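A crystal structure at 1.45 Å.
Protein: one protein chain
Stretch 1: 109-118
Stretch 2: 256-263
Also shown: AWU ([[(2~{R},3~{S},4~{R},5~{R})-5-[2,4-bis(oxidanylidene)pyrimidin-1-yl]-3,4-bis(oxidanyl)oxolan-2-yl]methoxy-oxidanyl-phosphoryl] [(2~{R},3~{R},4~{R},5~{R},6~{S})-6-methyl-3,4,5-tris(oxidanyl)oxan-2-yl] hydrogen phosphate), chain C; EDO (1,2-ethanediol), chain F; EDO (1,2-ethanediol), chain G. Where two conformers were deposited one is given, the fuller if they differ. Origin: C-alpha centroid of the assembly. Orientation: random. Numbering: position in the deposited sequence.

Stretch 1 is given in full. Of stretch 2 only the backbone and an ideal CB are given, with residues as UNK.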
ATOM      1  N   THR A 109       6.718   3.298  12.611  1.00  9.02           N
ATOM      2  CA  THR A 109       7.079   4.720  12.718  1.00  7.79           C
ATOM      3  C   THR A 109       5.926   5.533  13.282  1.00  7.38           C
ATOM      4  O   THR A 109       4.759   5.267  12.937  1.00  7.71           O
ATOM      5  CB  THR A 109       7.576   5.247  11.365  1.00  8.87           C
ATOM      6  OG1 THR A 109       7.980   6.602  11.562  1.00  9.70           O
ATOM      7  CG2 THR A 109       6.509   5.162  10.291  1.00  8.89           C
ATOM      8  N   GLY A 110       6.298   6.565  14.056  1.00  7.17           N
ATOM      9  CA  GLY A 110       5.331   7.590  14.453  1.00  7.87           C
ATOM     10  C   GLY A 110       5.413   8.813  13.548  1.00  9.00           C
ATOM     11  O   GLY A 110       4.668   9.756  13.849  1.00  9.36           O
ATOM     12  N   CYS A 111       6.144   8.766  12.425  1.00  9.81           N
ATOM     13  CA  CYS A 111       6.206   9.902  11.454  1.00 10.33           C
ATOM     14  C   CYS A 111       4.982   9.882  10.523  1.00 10.35           C
ATOM     15  O   CYS A 111       5.129  10.070   9.331  1.00 12.41           O
ATOM     16  CB  CYS A 111       7.554   9.911  10.772  1.00 12.23           C
ATOM     17  SG  CYS A 111       8.777  10.462  12.003  1.00 16.43           S
ATOM     18  N   ILE A 112       3.794   9.657  11.089  1.00  9.32           N
ATOM     19  CA  ILE A 112       2.502   9.567  10.344  1.00  9.65           C
ATOM     20  C   ILE A 112       1.554  10.628  10.882  1.00  9.13           C
ATOM     21  O   ILE A 112       0.393  10.670  10.437  1.00  9.37           O
ATOM     22  CB  ILE A 112       1.954   8.138  10.500  1.00  9.40           C
ATOM     23  CG1 ILE A 112       1.630   7.808  11.954  1.00 10.37           C
ATOM     24  CG2 ILE A 112       2.992   7.170   9.912  1.00  9.41           C
ATOM     25  CD1 ILE A 112       1.084   6.428  12.176  1.00 12.26           C
ATOM     26  N   PHE A 113       2.022  11.441  11.833  1.00  8.93           N
ATOM     27  CA  PHE A 113       1.196  12.525  12.420  1.00  9.42           C
ATOM     28  C   PHE A 113       1.956  13.851  12.388  1.00  9.99           C
ATOM     29  O   PHE A 113       3.173  13.905  12.286  1.00  8.33           O
ATOM     30  CB  PHE A 113       0.856  12.272  13.885  1.00  8.82           C
ATOM     31  CG  PHE A 113       0.325  10.901  14.210  1.00  8.99           C
ATOM     32  CD1 PHE A 113      -0.964  10.532  13.849  1.00  9.16           C
ATOM     33  CD2 PHE A 113       1.126   9.968  14.845  1.00  9.03           C
ATOM     34  CE1 PHE A 113      -1.459   9.288  14.197  1.00  9.01           C
ATOM     35  CE2 PHE A 113       0.629   8.727  15.193  1.00  9.23           C
ATOM     36  CZ  PHE A 113      -0.650   8.364  14.802  1.00  9.84           C
ATOM     37  N   GLU A 114       1.185  14.919  12.419  1.00 10.11           N
ATOM     38  CA  GLU A 114       1.705  16.302  12.478  0.50 10.92           C
ATOM     39  C   GLU A 114       0.920  17.067  13.553  1.00 10.70           C
ATOM     40  O   GLU A 114      -0.311  17.119  13.459  1.00 10.79           O
ATOM     41  CB  GLU A 114       1.644  16.931  11.085  0.50 11.88           C
ATOM     42  CG  GLU A 114       2.091  18.371  11.031  0.50 12.32           C
ATOM     43  CD  GLU A 114       3.574  18.696  11.132  0.50 12.08           C
ATOM     44  OE1 GLU A 114       4.491  17.963  10.552  0.50 12.22           O
ATOM     45  OE2 GLU A 114       3.834  19.797  11.688  0.50 13.26           O
ATOM     46  N   GLY A 115       1.624  17.617  14.529  1.00 10.75           N
ATOM     47  CA  GLY A 115       1.063  18.577  15.485  1.00 11.62           C
ATOM     48  C   GLY A 115       1.176  18.160  16.938  1.00 10.72           C
ATOM     49  O   GLY A 115       1.892  17.222  17.275  1.00 10.67           O
ATOM     50  N   GLN A 116       0.377  18.806  17.797  1.00 10.76           N
ATOM     51  CA  GLN A 116       0.317  18.562  19.255  1.00 11.21           C
ATOM     52  C   GLN A 116       1.682  18.751  19.932  1.00  9.73           C
ATOM     53  O   GLN A 116       1.834  18.291  21.080  1.00 10.16           O
ATOM     54  CB  GLN A 116      -0.290  17.198  19.581  1.00 10.51           C
ATOM     55  CG  GLN A 116      -1.686  17.047  18.954  1.00 11.53           C
ATOM     56  CD  GLN A 116      -2.558  15.969  19.542  1.00 13.72           C
ATOM     57  OE1 GLN A 116      -3.089  15.067  18.842  1.00 17.70           O
ATOM     58  NE2 GLN A 116      -2.716  16.054  20.832  1.00 11.66           N
ATOM     59  N   ASN A 117       2.585  19.503  19.282  1.00 10.20           N
ATOM     60  CA  ASN A 117       3.991  19.694  19.713  1.00 10.83           C
ATOM     61  C   ASN A 117       4.241  21.185  19.966  1.00 12.05           C
ATOM     62  O   ASN A 117       5.340  21.628  19.731  1.00 13.54           O
ATOM     63  CB  ASN A 117       5.011  19.127  18.719  1.00 10.45           C
ATOM     64  CG  ASN A 117       4.900  19.749  17.346  1.00 11.29           C
ATOM     65  OD1 ASN A 117       3.821  20.172  16.940  1.00 11.31           O
ATOM     66  ND2 ASN A 117       6.017  19.913  16.646  1.00 10.55           N
ATOM     67  N   ASN A 118       3.217  21.921  20.388  1.00 13.11           N
ATOM     68  CA  ASN A 118       3.295  23.390  20.583  1.00 15.46           C
ATOM     69  C   ASN A 118       3.228  23.697  22.087  1.00 15.53           C
ATOM     70  O   ASN A 118       3.178  24.904  22.407  1.00 20.68           O
ATOM     71  CB  ASN A 118       2.213  24.117  19.786  1.00 18.02           C
ATOM     72  CG  ASN A 118       2.250  23.782  18.315  1.00 19.22           C
ATOM     73  OD1 ASN A 118       3.267  24.038  17.667  1.00 24.43           O
ATOM     74  ND2 ASN A 118       1.152  23.247  17.786  1.00 20.04           N
ATOM     75  N   UNK A 256       8.522  17.001   2.648  1.00 10.98           N
ATOM     76  CA  UNK A 256       8.402  17.562   4.010  1.00 10.39           C
ATOM     77  C   UNK A 256       8.751  16.493   5.057  1.00 10.71           C
ATOM     78  O   UNK A 256       9.189  15.380   4.690  1.00  9.66           O
ATOM     79  CB  UNK A 256       6.988  18.096   4.251  1.00 10.39           C
ATOM     80  N   UNK A 257       8.733  16.915   6.317  1.00 10.06           N
ATOM     81  CA  UNK A 257       9.101  16.058   7.482  1.00 10.83           C
ATOM     82  C   UNK A 257       7.989  16.150   8.527  1.00  9.93           C
ATOM     83  O   UNK A 257       7.350  17.204   8.737  1.00 12.30           O
ATOM     84  CB  UNK A 257      10.440  16.483   8.089  1.00 10.83           C
ATOM     85  N   UNK A 258       7.713  15.005   9.140  1.00  9.25           N
ATOM     86  CA  UNK A 258       6.714  14.855  10.214  1.00 10.58           C
ATOM     87  C   UNK A 258       7.246  15.522  11.499  1.00  9.36           C
ATOM     88  O   UNK A 258       8.420  15.298  11.865  1.00 10.27           O
ATOM     89  CB  UNK A 258       6.399  13.378  10.463  1.00 10.58           C
ATOM     90  N   UNK A 259       6.406  16.291  12.167  1.00  9.06           N
ATOM     91  CA  UNK A 259       6.738  16.901  13.481  1.00  8.98           C
ATOM     92  C   UNK A 259       5.556  16.666  14.401  1.00  8.73           C
ATOM     93  O   UNK A 259       4.461  17.153  14.042  1.00  8.92           O
ATOM     94  CB  UNK A 259       7.046  18.395  13.360  1.00  8.98           C
ATOM     95  N   UNK A 260       5.744  16.039  15.565  1.00  7.95           N
ATOM     96  CA  UNK A 260       4.585  15.718  16.430  1.00  7.86           C
ATOM     97  C   UNK A 260       5.066  15.416  17.856  1.00  8.33           C
ATOM     98  O   UNK A 260       6.259  15.192  18.075  1.00  7.26           O
ATOM     99  CB  UNK A 260       3.803  14.527  15.872  1.00  7.86           C
ATOM    100  N   UNK A 261       4.094  15.389  18.747  1.00  8.28           N
ATOM    101  CA  UNK A 261       4.120  14.669  20.039  1.00  9.08           C
ATOM    102  C   UNK A 261       3.307  13.397  19.917  1.00  8.62           C
ATOM    103  O   UNK A 261       2.118  13.488  19.484  1.00  8.98           O
ATOM    104  CB  UNK A 261       3.577  15.539  21.175  1.00  9.08           C
ATOM    105  N   UNK A 262       3.885  12.282  20.341  1.00  8.51           N
ATOM    106  CA  UNK A 262       3.123  11.040  20.600  1.00  9.50           C
ATOM    107  C   UNK A 262       2.767  10.968  22.076  1.00 10.12           C
ATOM    108  O   UNK A 262       3.623  11.206  22.931  1.00  9.24           O
ATOM    109  CB  UNK A 262       3.921   9.802  20.185  1.00  9.50           C
ATOM    110  N   UNK A 263       1.497  10.658  22.336  1.00 10.07           N
ATOM    111  CA  UNK A 263       1.055  10.311  23.700  1.00 10.44           C
ATOM    112  C   UNK A 263       1.624   8.939  24.062  1.00 10.29           C
ATOM    113  O   UNK A 263       1.307   7.982  23.323  1.00 10.19           O
ATOM    114  CB  UNK A 263      -0.471  10.310  23.807  1.00 10.44           C
TER
HETATM  115  PA  AWU C 301      16.320  13.475   7.848  1.00 15.89           P
HETATM  116  O1A AWU C 301      15.882  13.943   6.512  1.00 17.34           O
HETATM  117  O2A AWU C 301      17.807  13.284   8.093  1.00 14.81           O
HETATM  118  O3A AWU C 301      15.805  12.010   8.342  1.00 17.99           O
HETATM  119  PB  AWU C 301      14.457  11.211   7.830  1.00 16.57           P
HETATM  120  O1B AWU C 301      13.149  12.037   7.877  1.00 16.78           O
HETATM  121  O2B AWU C 301      14.817  10.461   6.528  1.00 15.79           O
HETATM  122  O3B AWU C 301      14.364  10.188   9.057  1.00 17.14           O
HETATM  123  C5' AWU C 301      12.506   7.087   9.322  1.00 18.49           C
HETATM  124  O5' AWU C 301      13.559   8.025   9.209  1.00 18.08           O
HETATM  125  C4' AWU C 301      11.898   7.169  10.712  1.00 17.75           C
HETATM  126  O4' AWU C 301      10.709   6.355  10.823  1.00 16.12           O
HETATM  127  C3' AWU C 301      11.524   8.589  10.988  1.00 17.39           C
HETATM  128  O3' AWU C 301      11.243   8.699  12.358  1.00 16.18           O
HETATM  129  C2' AWU C 301      12.663   9.570  10.734  1.00 17.24           C
HETATM  130  C1' AWU C 301      13.302   9.348   9.435  1.00 17.34           C
HETATM  131  N1  AWU C 301      16.869  18.497   9.049  1.00 10.49           N
HETATM  132  C2  AWU C 301      17.436  19.740   9.267  1.00 12.07           C
HETATM  133  O2  AWU C 301      17.314  20.295  10.379  1.00 10.67           O
HETATM  134  N3  AWU C 301      18.240  20.269   8.291  1.00 12.38           N
HETATM  135  C4  AWU C 301      18.370  19.684   7.071  1.00 12.62           C
HETATM  136  O4  AWU C 301      19.163  20.236   6.221  1.00 12.85           O
HETATM  137  C5  AWU C 301      17.814  18.422   6.860  1.00 11.84           C
HETATM  138  C6  AWU C 301      16.968  17.875   7.820  1.00 10.62           C
HETATM  139  C1C AWU C 301      16.005  17.870  10.089  1.00 10.03           C
HETATM  140  C2C AWU C 301      14.645  17.342   9.629  1.00  9.18           C
HETATM  141  C3C AWU C 301      14.386  16.207  10.651  1.00  9.87           C
HETATM  142  C4C AWU C 301      15.778  15.730  10.920  1.00  9.67           C
HETATM  143  C5C AWU C 301      16.137  14.394  10.307  1.00 11.23           C
HETATM  144  C6' AWU C 301      13.164   5.736   9.048  1.00 19.05           C
HETATM  145  O2' AWU C 301      13.684   9.295  11.670  1.00 17.77           O
HETATM  146  O2C AWU C 301      13.698  18.374   9.749  1.00  9.58           O
HETATM  147  O3C AWU C 301      13.897  16.729  11.873  1.00  8.38           O
HETATM  148  O4C AWU C 301      16.693  16.668  10.370  1.00 10.30           O
HETATM  149  O5C AWU C 301      15.757  14.469   8.914  1.00 13.81           O
HETATM  150  C1  EDO F 304       3.208  20.982  14.271  1.00 20.92           C
HETATM  151  O1  EDO F 304       2.963  22.049  15.189  1.00 27.10           O
HETATM  152  C2  EDO F 304       4.487  21.066  13.516  1.00 23.37           C
HETATM  153  O2  EDO F 304       5.626  21.486  14.195  1.00 19.84           O
HETATM  154  C1  EDO G 305      -3.702  18.526  15.742  1.00 41.89           C
HETATM  155  O1  EDO G 305      -2.733  18.750  14.757  1.00 45.13           O
HETATM  156  C2  EDO G 305      -3.936  17.088  15.939  1.00 40.62           C
HETATM  157  O2  EDO G 305      -5.090  16.791  16.671  1.00 42.60           O

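At position 256 the ideal CB points toward stretch 1 but has none of its atoms within 5.5 Å, so stretch 1 sets little limit there and many side chains would do. The residue is D256, whose OD1 accepts a hydrogen bond from the backbone N of R257, the distance from D256 OD1 to R257 N being 2.8 Å.

Position 257 directs its CB away from stretch 1, on the side where the AWU diphosphate lies. A long, positively charged side chain, lysine or arginine, would suit. R257 fills it: its NE and NH2 donate to AWU O1A at 2.9 and 2.8 Å, and the phosphate oxygen lies at the guanidinium edge.

At 258 the CB points toward stretch 1 and sits 3.6 Å from C111 CA and 3.7 Å from F113 O. The space is narrow and offers an acceptor, favouring a small residue: serine, alanine, perhaps cysteine or threonine. S258, chi1 t, uses the acceptor, its OG donating to F113 O at 2.7 Å.

Position 259 is held largely by its backbone. Its N donates to E114 OE1 (3.0 Å), and its O accepts from G115 N (2.9 Å), while E114 CA also makes a CA-H...O contact to that O. The CB points sideways, 3.8 Å from both N117 ND2 and E114 OE1, so a neutral polar side chain is plausible and an acidic one less so beside the glutamate. N259, chi1 m, makes no side-chain hydrogen bond to stretch 1; its OD1 is bonded elsewhere in the structure.

At 260, bridged to G115 with the CA atoms 4.6 Å apart, the CB lies sideways, 3.7 Å from F113 O, and the carbonyl of G110 opens onto the same space. Two acceptors within reach call for a short donor; asparagine fits well, and serine or threonine could serve one of them. The residue is N260, whose ND2 donates to G110 O and F113 O, 3.0 Å each, joining two carbonyls three residues apart, and lies at the edge of the F113 ring.

Position 261 donates its N to G115 O at 3.2 Å. Its CB points toward stretch 1, tight against Q116 O at 3.3 Å, but the space beyond is open, so several medium-sized residues are possible. L261, chi1 t, packs its CB against Q116 O at 3.2 Å, with CD2 also beside that oxygen and CD1 farther off.

The CB of 262 has nothing of stretch 1 within 5.5 Å, yet the F113 ring lies within reach of a longer apolar chain such as leucine or methionine. L262 extends CD2 to 3.6 Å from F113 CD2.

Position 263 points sideways, beyond contact, and is little constrained; it is N263.

Stretch 2, residues 256-263: DRSNNLLN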
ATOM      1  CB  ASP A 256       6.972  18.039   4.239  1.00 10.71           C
ATOM      2  CG  ASP A 256       6.784  19.135   5.276  1.00 12.31           C
ATOM      3  OD1 ASP A 256       7.777  19.521   5.963  1.00 11.08           O
ATOM      4  OD2 ASP A 256       5.637  19.622   5.397  1.00 14.78           O
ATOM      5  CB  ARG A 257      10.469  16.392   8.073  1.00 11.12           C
ATOM      6  CG  ARG A 257      11.668  16.200   7.158  1.00 12.34           C
ATOM      7  CD  ARG A 257      11.815  14.776   6.717  1.00 12.93           C
ATOM      8  NE  ARG A 257      13.058  14.530   6.006  1.00 13.85           N
ATOM      9  CZ  ARG A 257      13.199  14.525   4.689  1.00 13.34           C
ATOM     10  NH1 ARG A 257      12.194  14.822   3.886  1.00 12.24           N
ATOM     11  NH2 ARG A 257      14.379  14.194   4.190  1.00 12.17           N
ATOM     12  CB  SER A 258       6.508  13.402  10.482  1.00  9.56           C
ATOM     13  OG  SER A 258       5.689  13.182  11.609  1.00 12.50           O
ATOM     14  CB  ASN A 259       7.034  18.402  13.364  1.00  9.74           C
ATOM     15  CG  ASN A 259       8.298  18.644  12.587  1.00  9.76           C
ATOM     16  OD1 ASN A 259       9.386  18.525  13.106  1.00 10.92           O
ATOM     17  ND2 ASN A 259       8.154  18.980  11.309  1.00 11.04           N
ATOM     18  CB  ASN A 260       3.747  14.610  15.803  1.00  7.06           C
ATOM     19  CG  ASN A 260       4.437  13.259  15.824  1.00  6.97           C
ATOM     20  OD1 ASN A 260       4.858  12.828  16.883  1.00  7.67           O
ATOM     21  ND2 ASN A 260       4.467  12.623  14.666  1.00  7.24           N
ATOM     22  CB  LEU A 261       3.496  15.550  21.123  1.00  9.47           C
ATOM     23  CG  LEU A 261       3.226  14.889  22.480  1.00 10.23           C
ATOM     24  CD1 LEU A 261       4.520  14.508  23.171  1.00 10.00           C
ATOM     25  CD2 LEU A 261       2.396  15.806  23.384  1.00 10.48           C
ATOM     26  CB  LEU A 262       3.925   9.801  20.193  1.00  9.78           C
ATOM     27  CG  LEU A 262       4.400   9.735  18.745  1.00  9.26           C
ATOM     28  CD1 LEU A 262       5.293   8.484  18.608  1.00  9.32           C
ATOM     29  CD2 LEU A 262       3.253   9.793  17.761  1.00  9.42           C
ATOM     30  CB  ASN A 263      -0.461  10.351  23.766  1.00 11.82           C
ATOM     31  CG  ASN A 263      -1.001  10.095  25.146  1.00 13.29           C
ATOM     32  OD1 ASN A 263      -0.520   9.236  25.860  1.00 12.51           O
ATOM     33  ND2 ASN A 263      -2.131  10.720  25.462  1.00 16.51           N
TER
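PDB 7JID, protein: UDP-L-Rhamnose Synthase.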